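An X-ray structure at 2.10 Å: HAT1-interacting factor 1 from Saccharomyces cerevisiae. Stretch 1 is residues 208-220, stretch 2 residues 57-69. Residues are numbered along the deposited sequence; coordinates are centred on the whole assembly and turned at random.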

ATOM      1  N   ASP A 208      -9.524  -2.248  -5.812  1.00 29.22           N
ATOM      2  CA  ASP A 208      -9.681  -3.491  -6.568  1.00 28.95           C
ATOM      3  C   ASP A 208      -8.515  -3.681  -7.540  1.00 27.84           C
ATOM      4  O   ASP A 208      -8.024  -4.797  -7.728  1.00 27.05           O
ATOM      5  CB  ASP A 208     -11.002  -3.498  -7.334  1.00 29.74           C
ATOM      6  CG  ASP A 208     -11.318  -4.848  -7.927  1.00 31.00           C
ATOM      7  OD1 ASP A 208     -11.432  -5.823  -7.155  1.00 32.76           O
ATOM      8  OD2 ASP A 208     -11.447  -4.946  -9.166  1.00 32.23           O
ATOM      9  N   LEU A 209      -8.071  -2.584  -8.149  1.00 27.04           N
ATOM     10  CA  LEU A 209      -6.906  -2.621  -9.031  1.00 26.24           C
ATOM     11  C   LEU A 209      -5.647  -3.006  -8.266  1.00 25.97           C
ATOM     12  O   LEU A 209      -4.814  -3.745  -8.780  1.00 26.07           O
ATOM     13  CB  LEU A 209      -6.710  -1.280  -9.744  1.00 26.25           C
ATOM     14  CG  LEU A 209      -7.687  -1.037 -10.906  1.00 25.54           C
ATOM     15  CD1 LEU A 209      -7.836   0.435 -11.184  1.00 23.16           C
ATOM     16  CD2 LEU A 209      -7.208  -1.795 -12.149  1.00 23.02           C
ATOM     17  N   LEU A 210      -5.509  -2.505  -7.043  1.00 26.26           N
ATOM     18  CA  LEU A 210      -4.376  -2.889  -6.196  1.00 26.18           C
ATOM     19  C   LEU A 210      -4.470  -4.347  -5.728  1.00 26.75           C
ATOM     20  O   LEU A 210      -3.437  -5.032  -5.642  1.00 26.26           O
ATOM     21  CB  LEU A 210      -4.225  -1.932  -5.015  1.00 26.10           C
ATOM     22  CG  LEU A 210      -3.772  -0.526  -5.380  1.00 26.56           C
ATOM     23  CD1 LEU A 210      -4.004   0.457  -4.230  1.00 28.53           C
ATOM     24  CD2 LEU A 210      -2.295  -0.530  -5.802  1.00 28.70           C
ATOM     25  N   ALA A 211      -5.690  -4.842  -5.457  1.00 26.89           N
ATOM     26  CA  ALA A 211      -5.859  -6.261  -5.106  1.00 27.34           C
ATOM     27  C   ALA A 211      -5.255  -7.122  -6.207  1.00 27.40           C
ATOM     28  O   ALA A 211      -4.586  -8.120  -5.940  1.00 27.52           O
ATOM     29  CB  ALA A 211      -7.347  -6.632  -4.875  1.00 27.31           C
ATOM     30  N   GLN A 212      -5.462  -6.706  -7.450  1.00 27.44           N
ATOM     31  CA  GLN A 212      -4.886  -7.408  -8.586  1.00 27.19           C
ATOM     32  C   GLN A 212      -3.375  -7.202  -8.725  1.00 27.26           C
ATOM     33  O   GLN A 212      -2.672  -8.103  -9.166  1.00 27.22           O
ATOM     34  CB  GLN A 212      -5.623  -7.018  -9.868  1.00 27.42           C
ATOM     35  CG  GLN A 212      -7.102  -7.446  -9.840  1.00 27.67           C
ATOM     36  CD  GLN A 212      -7.894  -6.874 -10.980  1.00 27.57           C
ATOM     37  OE1 GLN A 212      -7.877  -7.418 -12.081  1.00 27.40           O
ATOM     38  NE2 GLN A 212      -8.611  -5.774 -10.728  1.00 27.01           N
ATOM     39  N   ALA A 213      -2.866  -6.029  -8.365  1.00 27.22           N
ATOM     40  CA  ALA A 213      -1.403  -5.853  -8.280  1.00 27.77           C
ATOM     41  C   ALA A 213      -0.779  -6.864  -7.311  1.00 28.33           C
ATOM     42  O   ALA A 213       0.250  -7.488  -7.626  1.00 28.19           O
ATOM     43  CB  ALA A 213      -1.041  -4.438  -7.876  1.00 27.04           C
ATOM     44  N   LEU A 214      -1.416  -7.029  -6.152  1.00 28.68           N
ATOM     45  CA  LEU A 214      -0.961  -7.969  -5.131  1.00 29.94           C
ATOM     46  C   LEU A 214      -0.957  -9.372  -5.683  1.00 30.56           C
ATOM     47  O   LEU A 214      -0.007 -10.117  -5.507  1.00 30.77           O
ATOM     48  CB  LEU A 214      -1.890  -7.968  -3.914  1.00 30.12           C
ATOM     49  CG  LEU A 214      -1.757  -6.877  -2.868  1.00 31.89           C
ATOM     50  CD1 LEU A 214      -2.881  -7.050  -1.850  1.00 33.27           C
ATOM     51  CD2 LEU A 214      -0.387  -6.920  -2.184  1.00 32.91           C
ATOM     52  N   MET A 215      -2.070  -9.728  -6.308  1.00 31.03           N
ATOM     53  CA  MET A 215      -2.236 -11.025  -6.947  1.00 32.51           C
ATOM     54  C   MET A 215      -1.050 -11.318  -7.861  1.00 32.79           C
ATOM     55  O   MET A 215      -0.460 -12.395  -7.794  1.00 33.83           O
ATOM     56  CB  MET A 215      -3.567 -11.018  -7.715  1.00 32.66           C
ATOM     57  CG  MET A 215      -3.815 -12.109  -8.733  1.00 34.63           C
ATOM     58  SD  MET A 215      -5.241 -11.652  -9.770  1.00 39.08           S
ATOM     59  CE  MET A 215      -6.519 -11.377  -8.534  1.00 33.13           C
ATOM     60  N   LEU A 216      -0.696 -10.350  -8.697  1.00 32.56           N
ATOM     61  CA  LEU A 216       0.372 -10.528  -9.686  1.00 32.91           C
ATOM     62  C   LEU A 216       1.764 -10.590  -9.033  1.00 33.69           C
ATOM     63  O   LEU A 216       2.559 -11.490  -9.329  1.00 34.02           O
ATOM     64  CB  LEU A 216       0.299  -9.414 -10.737  1.00 32.26           C
ATOM     65  CG  LEU A 216      -0.939  -9.485 -11.643  1.00 31.96           C
ATOM     66  CD1 LEU A 216      -1.197  -8.179 -12.388  1.00 29.69           C
ATOM     67  CD2 LEU A 216      -0.807 -10.654 -12.624  1.00 31.27           C
ATOM     68  N   LEU A 217       2.043  -9.643  -8.142  1.00 33.30           N
ATOM     69  CA  LEU A 217       3.312  -9.600  -7.414  1.00 34.18           C
ATOM     70  C   LEU A 217       3.520 -10.833  -6.529  1.00 35.87           C
ATOM     71  O   LEU A 217       4.629 -11.350  -6.433  1.00 35.59           O
ATOM     72  CB  LEU A 217       3.386  -8.331  -6.551  1.00 33.07           C
ATOM     73  CG  LEU A 217       3.499  -6.997  -7.290  1.00 31.38           C
ATOM     74  CD1 LEU A 217       3.176  -5.831  -6.365  1.00 31.12           C
ATOM     75  CD2 LEU A 217       4.893  -6.831  -7.889  1.00 29.75           C
ATOM     76  N   GLY A 218       2.443 -11.301  -5.902  1.00 37.37           N
ATOM     77  CA  GLY A 218       2.496 -12.437  -4.981  1.00 39.69           C
ATOM     78  C   GLY A 218       2.383 -13.827  -5.605  1.00 42.17           C
ATOM     79  O   GLY A 218       2.579 -14.834  -4.921  1.00 42.15           O
ATOM     80  N   ARG A 219       2.051 -13.886  -6.894  1.00 44.49           N
ATOM     81  CA  ARG A 219       2.016 -15.146  -7.643  1.00 47.15           C
ATOM     82  C   ARG A 219       3.236 -16.012  -7.297  1.00 49.27           C
ATOM     83  O   ARG A 219       4.375 -15.563  -7.447  1.00 49.38           O
ATOM     84  CB  ARG A 219       2.002 -14.853  -9.144  1.00 47.36           C
ATOM     85  CG  ARG A 219       1.833 -16.069 -10.049  1.00 50.29           C
ATOM     86  CD  ARG A 219       2.120 -15.696 -11.502  1.00 52.95           C
ATOM     87  NE  ARG A 219       2.314 -16.865 -12.371  1.00 56.21           N
ATOM     88  CZ  ARG A 219       3.486 -17.449 -12.634  1.00 58.21           C
ATOM     89  NH1 ARG A 219       3.528 -18.500 -13.447  1.00 59.73           N
ATOM     90  NH2 ARG A 219       4.619 -16.997 -12.094  1.00 59.14           N
ATOM     91  N   PRO A 220       3.007 -17.250  -6.818  1.00 51.81           N
ATOM     92  CA  PRO A 220       4.156 -18.135  -6.576  1.00 53.88           C
ATOM     93  C   PRO A 220       4.893 -18.435  -7.879  1.00 55.47           C
ATOM     94  O   PRO A 220       4.256 -18.707  -8.897  1.00 55.68           O
ATOM     95  CB  PRO A 220       3.524 -19.418  -6.004  1.00 54.59           C
ATOM     96  CG  PRO A 220       2.083 -19.076  -5.703  1.00 53.69           C
ATOM     97  CD  PRO A 220       1.720 -17.939  -6.605  1.00 52.14           C
TER
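Stretch 2 57-69: LLPDPELFTIFAQ

Residues 57-69 of HAT1-interacting factor 1 pack on residues 208-220. Stretch 2 enters as an extended segment, Leu57 to Asp60, with psi angles between 110° and 160°, and then turns into a helix that runs through Gln69 and continues beyond it. This helix lies nearly antiparallel to that of stretch 1: the angle between their N-to-C directions is 157° (signed crossing angle -157°), and the axes approach to 8.1 Å. In this register Leu209 CA lies 5.4 Å from Phe64 CA, Leu210 CA 5.9 Å from Thr65 CA, and Ala213 CA 4.9 Å from Pro61 CA. The early part of stretch 2 thus meets the C-terminal part of stretch 1, and its later turns meet Leu209 and Leu210. Together the two stretches bury 694 Å².

Within each helix the backbone carries the usual i to i+4 bonds. In stretch 2, Thr65 N donates to Pro61 O (3.0 Å) and Ala68 N to Phe64 O (2.8 Å); in stretch 1, Ala213 N donates to Leu209 O (3.0 Å) and Leu217 N to Ala213 O (2.9 Å). Asp60 caps the start of its helix, its OD1 accepting from Glu62 N at 2.8 Å, while its CA-to-CB bond points away from stretch 1. No hydrogen bond crosses between the stretches, so the contact rests on shape and apolar packing.

Phe64 is the central knob, set in a hole formed by Leu209, Gln212, Ala213 and Leu216. Its CD1 lies 3.6 Å from Leu209 CD2 and its CE2 3.5 Å from Leu216 CD1, so leucines seven residues, about two turns, apart both reach the ring. The backbone also comes close, with Phe64 CB 3.4 Å from Leu209 O. Alanines pack close on both sides of the contact: Ala68 CB lies 3.6 Å from Leu210 CG and 4.0 Å from Leu209 CB, and Ala213 CB lies 3.4 Å from Thr65 CG2. Towards the other end, Leu216 packs against both the extended segment and the first helical turn. Its CD2 is 4.1 Å from Leu58 CG, its CD1 4.2 Å from Pro59 CG, and its CB 4.1 Å from Pro61 CB. Leu217 points its CA-to-CB bond sideways, yet its end comes nearer, bringing CD2 to 3.9 Å from Pro61 CG.

Leu209 also serves the next turn of stretch 2. Its CD1 sits over the face of the Phe67 ring, 3.8 Å from the centroid and 17° off the normal, a CH-pi contact, and its CD2 is 3.7 Å from Phe67 CD2.

Two polar atoms of stretch 1 meet carbon, and neither contact is a hydrogen bond. Gln212 OE1 approaches Phe64 CE1 to 3.4 Å; the same side chain is tied back to its own helix through NE2, which donates to Asp208 O at 3.2 Å. Arg219, with its side chain extended through chi3, places NE 3.3 Å from Leu58 CD2, an oblique approach to the guanidinium, with Arg219 exposed.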

ATOM      1  N   LEU A  57      -0.300 -14.631 -21.106  1.00 48.10           N
ATOM      2  CA  LEU A  57       0.619 -13.543 -20.770  1.00 46.89           C
ATOM      3  C   LEU A  57       0.133 -12.706 -19.604  1.00 44.77           C
ATOM      4  O   LEU A  57      -0.804 -11.933 -19.745  1.00 44.45           O
ATOM      5  CB  LEU A  57       0.842 -12.616 -21.959  1.00 47.11           C
ATOM      6  CG  LEU A  57       1.903 -11.560 -21.626  1.00 47.71           C
ATOM      7  CD1 LEU A  57       3.300 -12.107 -21.932  1.00 49.77           C
ATOM      8  CD2 LEU A  57       1.631 -10.264 -22.364  1.00 47.99           C
ATOM      9  N   LEU A  58       0.812 -12.822 -18.472  1.00 43.19           N
ATOM     10  CA  LEU A  58       0.452 -12.048 -17.291  1.00 41.30           C
ATOM     11  C   LEU A  58       0.847 -10.596 -17.484  1.00 39.49           C
ATOM     12  O   LEU A  58       1.992 -10.314 -17.806  1.00 39.46           O
ATOM     13  CB  LEU A  58       1.136 -12.622 -16.052  1.00 41.82           C
ATOM     14  CG  LEU A  58       0.333 -13.619 -15.205  1.00 42.62           C
ATOM     15  CD1 LEU A  58      -0.776 -14.293 -16.009  1.00 42.84           C
ATOM     16  CD2 LEU A  58       1.272 -14.651 -14.573  1.00 42.90           C
ATOM     17  N   PRO A  59      -0.095  -9.662 -17.273  1.00 37.38           N
ATOM     18  CA  PRO A  59       0.230  -8.263 -17.462  1.00 35.92           C
ATOM     19  C   PRO A  59       1.153  -7.739 -16.372  1.00 34.73           C
ATOM     20  O   PRO A  59       1.261  -8.339 -15.298  1.00 34.50           O
ATOM     21  CB  PRO A  59      -1.127  -7.575 -17.391  1.00 35.37           C
ATOM     22  CG  PRO A  59      -1.923  -8.421 -16.563  1.00 36.55           C
ATOM     23  CD  PRO A  59      -1.476  -9.832 -16.804  1.00 37.13           C
ATOM     24  N   ASP A  60       1.823  -6.636 -16.674  1.00 33.25           N
ATOM     25  CA  ASP A  60       2.750  -6.000 -15.752  1.00 32.48           C
ATOM     26  C   ASP A  60       1.942  -5.449 -14.578  1.00 30.99           C
ATOM     27  O   ASP A  60       0.984  -4.723 -14.793  1.00 29.97           O
ATOM     28  CB  ASP A  60       3.488  -4.879 -16.488  1.00 32.77           C
ATOM     29  CG  ASP A  60       4.645  -4.292 -15.687  1.00 34.30           C
ATOM     30  OD1 ASP A  60       4.517  -4.136 -14.457  1.00 35.49           O
ATOM     31  OD2 ASP A  60       5.694  -3.979 -16.307  1.00 37.48           O
ATOM     32  N   PRO A  61       2.309  -5.812 -13.335  1.00 30.25           N
ATOM     33  CA  PRO A  61       1.584  -5.266 -12.174  1.00 29.42           C
ATOM     34  C   PRO A  61       1.585  -3.733 -12.109  1.00 29.57           C
ATOM     35  O   PRO A  61       0.668  -3.145 -11.532  1.00 28.49           O
ATOM     36  CB  PRO A  61       2.319  -5.859 -10.967  1.00 29.65           C
ATOM     37  CG  PRO A  61       3.530  -6.564 -11.515  1.00 30.04           C
ATOM     38  CD  PRO A  61       3.358  -6.775 -12.955  1.00 30.31           C
ATOM     39  N   GLU A  62       2.601  -3.089 -12.684  1.00 29.88           N
ATOM     40  CA  GLU A  62       2.621  -1.625 -12.763  1.00 30.56           C
ATOM     41  C   GLU A  62       1.430  -1.021 -13.500  1.00 29.70           C
ATOM     42  O   GLU A  62       1.040   0.099 -13.203  1.00 29.78           O
ATOM     43  CB  GLU A  62       3.893  -1.138 -13.440  1.00 32.27           C
ATOM     44  CG  GLU A  62       5.155  -1.453 -12.703  1.00 35.32           C
ATOM     45  CD  GLU A  62       5.685  -0.249 -11.986  1.00 41.19           C
ATOM     46  OE1 GLU A  62       6.610   0.390 -12.538  1.00 45.48           O
ATOM     47  OE2 GLU A  62       5.151   0.078 -10.893  1.00 44.75           O
ATOM     48  N   LEU A  63       0.856  -1.744 -14.467  1.00 29.22           N
ATOM     49  CA  LEU A  63      -0.354  -1.274 -15.133  1.00 28.36           C
ATOM     50  C   LEU A  63      -1.484  -1.093 -14.126  1.00 28.33           C
ATOM     51  O   LEU A  63      -2.249  -0.138 -14.210  1.00 28.06           O
ATOM     52  CB  LEU A  63      -0.794  -2.226 -16.247  1.00 28.38           C
ATOM     53  CG  LEU A  63       0.107  -2.243 -17.493  1.00 27.77           C
ATOM     54  CD1 LEU A  63      -0.186  -3.452 -18.340  1.00 27.38           C
ATOM     55  CD2 LEU A  63      -0.045  -0.969 -18.309  1.00 25.16           C
ATOM     56  N   PHE A  64      -1.569  -2.008 -13.167  1.00 27.87           N
ATOM     57  CA  PHE A  64      -2.593  -1.939 -12.131  1.00 27.94           C
ATOM     58  C   PHE A  64      -2.274  -0.873 -11.090  1.00 27.89           C
ATOM     59  O   PHE A  64      -3.148  -0.088 -10.698  1.00 27.66           O
ATOM     60  CB  PHE A  64      -2.773  -3.327 -11.499  1.00 28.13           C
ATOM     61  CG  PHE A  64      -3.437  -4.321 -12.417  1.00 27.71           C
ATOM     62  CD1 PHE A  64      -4.813  -4.501 -12.381  1.00 28.89           C
ATOM     63  CD2 PHE A  64      -2.690  -5.060 -13.330  1.00 27.86           C
ATOM     64  CE1 PHE A  64      -5.439  -5.414 -13.231  1.00 28.30           C
ATOM     65  CE2 PHE A  64      -3.310  -5.963 -14.183  1.00 27.92           C
ATOM     66  CZ  PHE A  64      -4.677  -6.144 -14.132  1.00 27.46           C
ATOM     67  N   THR A  65      -1.010  -0.795 -10.679  1.00 28.11           N
ATOM     68  CA  THR A  65      -0.628   0.160  -9.622  1.00 28.40           C
ATOM     69  C   THR A  65      -0.668   1.614 -10.089  1.00 28.65           C
ATOM     70  O   THR A  65      -1.175   2.489  -9.374  1.00 28.57           O
ATOM     71  CB  THR A  65       0.741  -0.177  -9.010  1.00 28.67           C
ATOM     72  OG1 THR A  65       1.771  -0.020  -9.994  1.00 29.88           O
ATOM     73  CG2 THR A  65       0.738  -1.611  -8.493  1.00 27.29           C
ATOM     74  N   ILE A  66      -0.177   1.869 -11.297  1.00 28.98           N
ATOM     75  CA  ILE A  66      -0.303   3.197 -11.906  1.00 29.56           C
ATOM     76  C   ILE A  66      -1.774   3.563 -12.113  1.00 29.53           C
ATOM     77  O   ILE A  66      -2.197   4.672 -11.768  1.00 29.74           O
ATOM     78  CB  ILE A  66       0.475   3.284 -13.242  1.00 30.29           C
ATOM     79  CG1 ILE A  66       1.980   3.129 -12.981  1.00 30.62           C
ATOM     80  CG2 ILE A  66       0.206   4.613 -13.939  1.00 30.92           C
ATOM     81  CD1 ILE A  66       2.767   2.772 -14.197  1.00 31.46           C
ATOM     82  N   PHE A  67      -2.557   2.621 -12.647  1.00 29.55           N
ATOM     83  CA  PHE A  67      -3.993   2.826 -12.871  1.00 29.80           C
ATOM     84  C   PHE A  67      -4.660   3.207 -11.540  1.00 30.41           C
ATOM     85  O   PHE A  67      -5.437   4.165 -11.472  1.00 31.09           O
ATOM     86  CB  PHE A  67      -4.606   1.536 -13.451  1.00 29.42           C
ATOM     87  CG  PHE A  67      -5.971   1.688 -14.127  1.00 28.75           C
ATOM     88  CD1 PHE A  67      -6.761   2.833 -14.007  1.00 29.24           C
ATOM     89  CD2 PHE A  67      -6.483   0.617 -14.848  1.00 26.86           C
ATOM     90  CE1 PHE A  67      -8.011   2.897 -14.622  1.00 28.77           C
ATOM     91  CE2 PHE A  67      -7.727   0.678 -15.464  1.00 27.78           C
ATOM     92  CZ  PHE A  67      -8.487   1.819 -15.353  1.00 28.81           C
ATOM     93  N   ALA A  68      -4.341   2.470 -10.480  1.00 30.58           N
ATOM     94  CA  ALA A  68      -4.936   2.715  -9.171  1.00 31.20           C
ATOM     95  C   ALA A  68      -4.568   4.100  -8.637  1.00 32.39           C
ATOM     96  O   ALA A  68      -5.433   4.840  -8.184  1.00 32.36           O
ATOM     97  CB  ALA A  68      -4.514   1.642  -8.188  1.00 30.62           C
ATOM     98  N   GLN A  69      -3.289   4.446  -8.687  1.00 33.68           N
ATOM     99  CA  GLN A  69      -2.857   5.783  -8.283  1.00 35.24           C
ATOM    100  C   GLN A  69      -3.588   6.851  -9.077  1.00 36.30           C
ATOM    101  O   GLN A  69      -4.107   7.800  -8.500  1.00 36.60           O
ATOM    102  CB  GLN A  69      -1.363   5.966  -8.490  1.00 35.87           C
ATOM    103  CG  GLN A  69      -0.495   5.116  -7.588  1.00 37.15           C
ATOM    104  CD  GLN A  69       0.632   5.912  -6.956  1.00 40.24           C
ATOM    105  OE1 GLN A  69       1.803   5.565  -7.097  1.00 42.93           O
ATOM    106  NE2 GLN A  69       0.279   6.989  -6.257  1.00 41.77           N
TER